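Local structure of integron gene cassette protein HFX_CASS3 (Uncultured bacterium, 3FYN) at residues A[36-44]-A[75-85]. The protein is of unknown function but, as a GNAT-family protein encoded by an integron gene cassette, probably transfers an acetyl group from acetyl-CoA. Sequence-based numbering, arbitrary orientation.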
loop_
_atom_site.group_PDB
_atom_site.type_symbol
_atom_site.label_atom_id
_atom_site.label_comp_id
_atom_site.label_asym_id
_atom_site.label_seq_id
_atom_site.Cartn_x
_atom_site.Cartn_y
_atom_site.Cartn_z
ATOM N N VAL A 36 -22.562 12.167 -0.718
ATOM C CA VAL A 36 -22.872 11.215 0.342
ATOM C C VAL A 36 -21.598 10.600 0.939
ATOM O O VAL A 36 -21.499 10.417 2.155
ATOM C CB VAL A 36 -23.862 10.124 -0.138
ATOM C CG1 VAL A 36 -23.847 8.932 0.806
ATOM C CG2 VAL A 36 -25.276 10.700 -0.245
ATOM N N LEU A 37 -20.613 10.305 0.093
ATOM C CA LEU A 37 -19.342 9.773 0.582
ATOM C C LEU A 37 -18.663 10.748 1.540
ATOM O O LEU A 37 -18.121 10.352 2.574
ATOM C CB LEU A 37 -18.406 9.441 -0.583
ATOM C CG LEU A 37 -18.795 8.160 -1.327
ATOM C CD1 LEU A 37 -18.117 8.098 -2.700
ATOM C CD2 LEU A 37 -18.472 6.921 -0.479
ATOM N N VAL A 38 -18.697 12.027 1.189
ATOM C CA VAL A 38 -18.114 13.055 2.040
ATOM C C VAL A 38 -18.833 13.146 3.389
ATOM O O VAL A 38 -18.186 13.262 4.429
ATOM C CB VAL A 38 -18.074 14.422 1.335
ATOM C CG1 VAL A 38 -17.643 15.514 2.307
ATOM C CG2 VAL A 38 -17.113 14.361 0.153
ATOM N N ARG A 39 -20.165 13.086 3.376
ATOM C CA ARG A 39 -20.906 13.096 4.632
ATOM C C ARG A 39 -20.547 11.895 5.497
ATOM O O ARG A 39 -20.331 12.027 6.703
ATOM C CB ARG A 39 -22.419 13.127 4.406
ATOM C CG ARG A 39 -23.189 13.045 5.716
ATOM C CD ARG A 39 -24.682 13.252 5.536
ATOM N NE ARG A 39 -25.317 12.133 4.848
ATOM C CZ ARG A 39 -25.531 12.092 3.538
ATOM N NH1 ARG A 39 -25.149 13.110 2.777
ATOM N NH2 ARG A 39 -26.118 11.037 2.990
ATOM N N LEU A 40 -20.489 10.720 4.881
ATOM C CA LEU A 40 -20.176 9.509 5.624
ATOM C C LEU A 40 -18.763 9.577 6.208
ATOM O O LEU A 40 -18.549 9.238 7.373
ATOM C CB LEU A 40 -20.357 8.259 4.755
ATOM C CG LEU A 40 -21.815 7.908 4.441
ATOM C CD1 LEU A 40 -21.864 6.843 3.362
ATOM C CD2 LEU A 40 -22.552 7.444 5.697
HETATM N N MSE A 41 -17.798 10.018 5.404
HETATM C CA MSE A 41 -16.433 10.154 5.902
HETATM C C MSE A 41 -16.377 11.187 7.029
HETATM O O MSE A 41 -15.624 11.034 7.988
HETATM C CB MSE A 41 -15.474 10.540 4.780
HETATM C CG MSE A 41 -14.009 10.455 5.193
HETATM SE SE MSE A 41 -12.828 10.891 3.726
HETATM C CE MSE A 41 -11.101 10.684 4.608
ATOM N N SER A 42 -17.183 12.236 6.917
ATOM C CA SER A 42 -17.234 13.260 7.958
ATOM C C SER A 42 -17.788 12.684 9.256
ATOM O O SER A 42 -17.317 13.017 10.347
ATOM C CB SER A 42 -18.076 14.455 7.510
ATOM O OG SER A 42 -17.499 15.092 6.384
ATOM N N GLU A 43 -18.788 11.816 9.138
ATOM C CA GLU A 43 -19.358 11.165 10.315
ATOM C C GLU A 43 -18.329 10.240 10.954
ATOM O O GLU A 43 -18.157 10.222 12.174
ATOM C CB GLU A 43 -20.615 10.380 9.940
ATOM C CG GLU A 43 -21.771 11.262 9.503
ATOM C CD GLU A 43 -22.982 10.467 9.073
ATOM O OE1 GLU A 43 -23.003 9.241 9.310
ATOM O OE2 GLU A 43 -23.914 11.071 8.508
ATOM N N PHE A 44 -17.653 9.471 10.106
ATOM C CA PHE A 44 -16.597 8.552 10.508
ATOM C C PHE A 44 -15.529 9.315 11.297
ATOM O O PHE A 44 -15.116 8.902 12.384
ATOM C CB PHE A 44 -16.017 7.928 9.228
ATOM C CG PHE A 44 -14.951 6.889 9.453
ATOM C CD1 PHE A 44 -14.874 6.174 10.636
ATOM C CD2 PHE A 44 -14.055 6.595 8.439
ATOM C CE1 PHE A 44 -13.894 5.208 10.818
ATOM C CE2 PHE A 44 -13.077 5.631 8.610
ATOM C CZ PHE A 44 -12.999 4.934 9.801
ATOM N N LEU A 75 -20.580 1.612 -1.787
ATOM C CA LEU A 75 -21.487 2.141 -0.783
ATOM C C LEU A 75 -22.311 0.995 -0.231
ATOM O O LEU A 75 -22.584 0.018 -0.932
ATOM C CB LEU A 75 -22.412 3.199 -1.383
ATOM C CG LEU A 75 -21.773 4.588 -1.493
ATOM C CD1 LEU A 75 -22.433 5.430 -2.572
ATOM C CD2 LEU A 75 -21.815 5.299 -0.152
ATOM N N ILE A 76 -22.691 1.120 1.034
ATOM C CA ILE A 76 -23.464 0.099 1.714
ATOM C C ILE A 76 -24.859 0.655 1.904
ATOM O O ILE A 76 -25.039 1.683 2.556
ATOM C CB ILE A 76 -22.825 -0.251 3.066
ATOM C CG1 ILE A 76 -21.396 -0.762 2.845
ATOM C CG2 ILE A 76 -23.663 -1.289 3.808
ATOM C CD1 ILE A 76 -20.602 -0.951 4.119
ATOM N N ALA A 77 -25.836 -0.015 1.304
ATOM C CA ALA A 77 -27.197 0.502 1.237
ATOM C C ALA A 77 -28.144 -0.182 2.211
ATOM O O ALA A 77 -28.041 -1.377 2.467
ATOM C CB ALA A 77 -27.735 0.377 -0.180
ATOM N N GLU A 78 -29.067 0.601 2.750
ATOM C CA GLU A 78 -30.155 0.076 3.558
ATOM C C GLU A 78 -31.369 0.937 3.246
ATOM O O GLU A 78 -31.354 2.139 3.495
ATOM C CB GLU A 78 -29.797 0.169 5.041
ATOM C CG GLU A 78 -30.803 -0.455 5.981
ATOM C CD GLU A 78 -30.396 -0.308 7.436
ATOM O OE1 GLU A 78 -30.152 0.837 7.876
ATOM O OE2 GLU A 78 -30.322 -1.336 8.142
ATOM N N GLY A 79 -32.409 0.335 2.678
ATOM C CA GLY A 79 -33.574 1.093 2.256
ATOM C C GLY A 79 -33.218 2.146 1.219
ATOM O O GLY A 79 -32.630 1.834 0.183
ATOM N N THR A 80 -33.557 3.401 1.504
ATOM C CA THR A 80 -33.279 4.496 0.576
ATOM C C THR A 80 -32.006 5.264 0.924
ATOM O O THR A 80 -31.767 6.347 0.391
ATOM C CB THR A 80 -34.450 5.494 0.526
ATOM O OG1 THR A 80 -34.669 6.044 1.830
ATOM C CG2 THR A 80 -35.714 4.793 0.064
ATOM N N GLU A 81 -31.192 4.704 1.811
ATOM C CA GLU A 81 -30.013 5.401 2.303
ATOM C C GLU A 81 -28.740 4.589 2.152
ATOM O O GLU A 81 -28.743 3.367 2.281
ATOM C CB GLU A 81 -30.180 5.731 3.785
ATOM C CG GLU A 81 -30.654 7.132 4.083
ATOM C CD GLU A 81 -30.456 7.486 5.540
ATOM O OE1 GLU A 81 -30.619 6.587 6.394
ATOM O OE2 GLU A 81 -30.131 8.655 5.832
ATOM N N SER A 82 -27.641 5.284 1.901
ATOM C CA SER A 82 -26.335 4.689 2.093
ATOM C C SER A 82 -26.014 4.865 3.566
ATOM O O SER A 82 -26.092 5.977 4.095
ATOM C CB SER A 82 -25.289 5.387 1.229
ATOM O OG SER A 82 -25.544 5.153 -0.142
ATOM N N VAL A 83 -25.670 3.768 4.230
ATOM C CA VAL A 83 -25.380 3.805 5.659
ATOM C C VAL A 83 -23.924 3.462 5.955
ATOM O O VAL A 83 -23.533 3.324 7.110
ATOM C CB VAL A 83 -26.295 2.852 6.451
ATOM C CG1 VAL A 83 -27.752 3.269 6.299
ATOM C CG2 VAL A 83 -26.092 1.405 6.010
ATOM N N GLY A 84 -23.123 3.322 4.907
ATOM C CA GLY A 84 -21.716 3.030 5.080
ATOM C C GLY A 84 -20.981 3.010 3.761
ATOM O O GLY A 84 -21.584 3.161 2.698
ATOM N N TYR A 85 -19.665 2.836 3.827
ATOM C CA TYR A 85 -18.870 2.709 2.618
ATOM C C TYR A 85 -17.575 1.986 2.912
ATOM O O TYR A 85 -17.170 1.837 4.069
ATOM C CB TYR A 85 -18.588 4.089 1.991
ATOM C CG TYR A 85 -17.590 4.933 2.752
ATOM C CD1 TYR A 85 -17.965 5.618 3.902
ATOM C CD2 TYR A 85 -16.267 5.032 2.328
ATOM C CE1 TYR A 85 -17.053 6.390 4.604
ATOM C CE2 TYR A 85 -15.351 5.804 3.020
ATOM C CZ TYR A 85 -15.748 6.476 4.156
ATOM O OH TYR A 85 -14.843 7.238 4.851
#
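The Tyr85 ring lies under helix 36-44, and its helix neighbours approach obliquely: Leu37 CD2 near the root of the ring, Leu40 CB at 3.7 Å from Tyr85 CD1, and Met41 N near Tyr85 CE1. At the far end the hydroxyl is wedged beside the selenomethionine Met41, with Tyr85 OH 3.3 Å from Met41 CG, and it meets the Phe44 ring at its edge, near the plane, 3.7 Å from Phe44 CD2. Tyr85 CG stands between its backbone N and carbonyl carbon (chi1 72°), which sends the ring obliquely beneath the helix, from Leu37 at its root to Met41 and Phe44 at its hydroxyl. The apolar packing continues where Leu75 CD2 reaches Leu37 CD2 at 3.7 Å and Leu40 CD1 at 3.8 Å, with Gly84 O also beside Leu40 CD1. Val36 extends it, its CG1, anti to the backbone N (chi1 163°), resting 3.9 Å from Ser82 CB. No hydrogen bond crosses the interface, so shape and apolar burial (411 Å²) hold it together. An alanine in place of Tyr85 would probably open a gap beneath Leu40 and Met41 and leave the Phe44 edge without its hydroxyl neighbour. Strands 75-78 and 81-85 form a hairpin with a type II' turn and a classic beta bulge where Val83 and Gly84 face Ile76. Helix 34-47 lies on one sheet face, the axes of 36-44 and 81-85 8.7 Å apart and crossing at -66°, consistent with the GNAT fold; helix 54-66 adds Phe61 against Leu37 and Met41, strand 98-108 brings Phe107 to Tyr85 and Phe44, and helix 117-131 packs against Ile76 and Val83 on the opposite face.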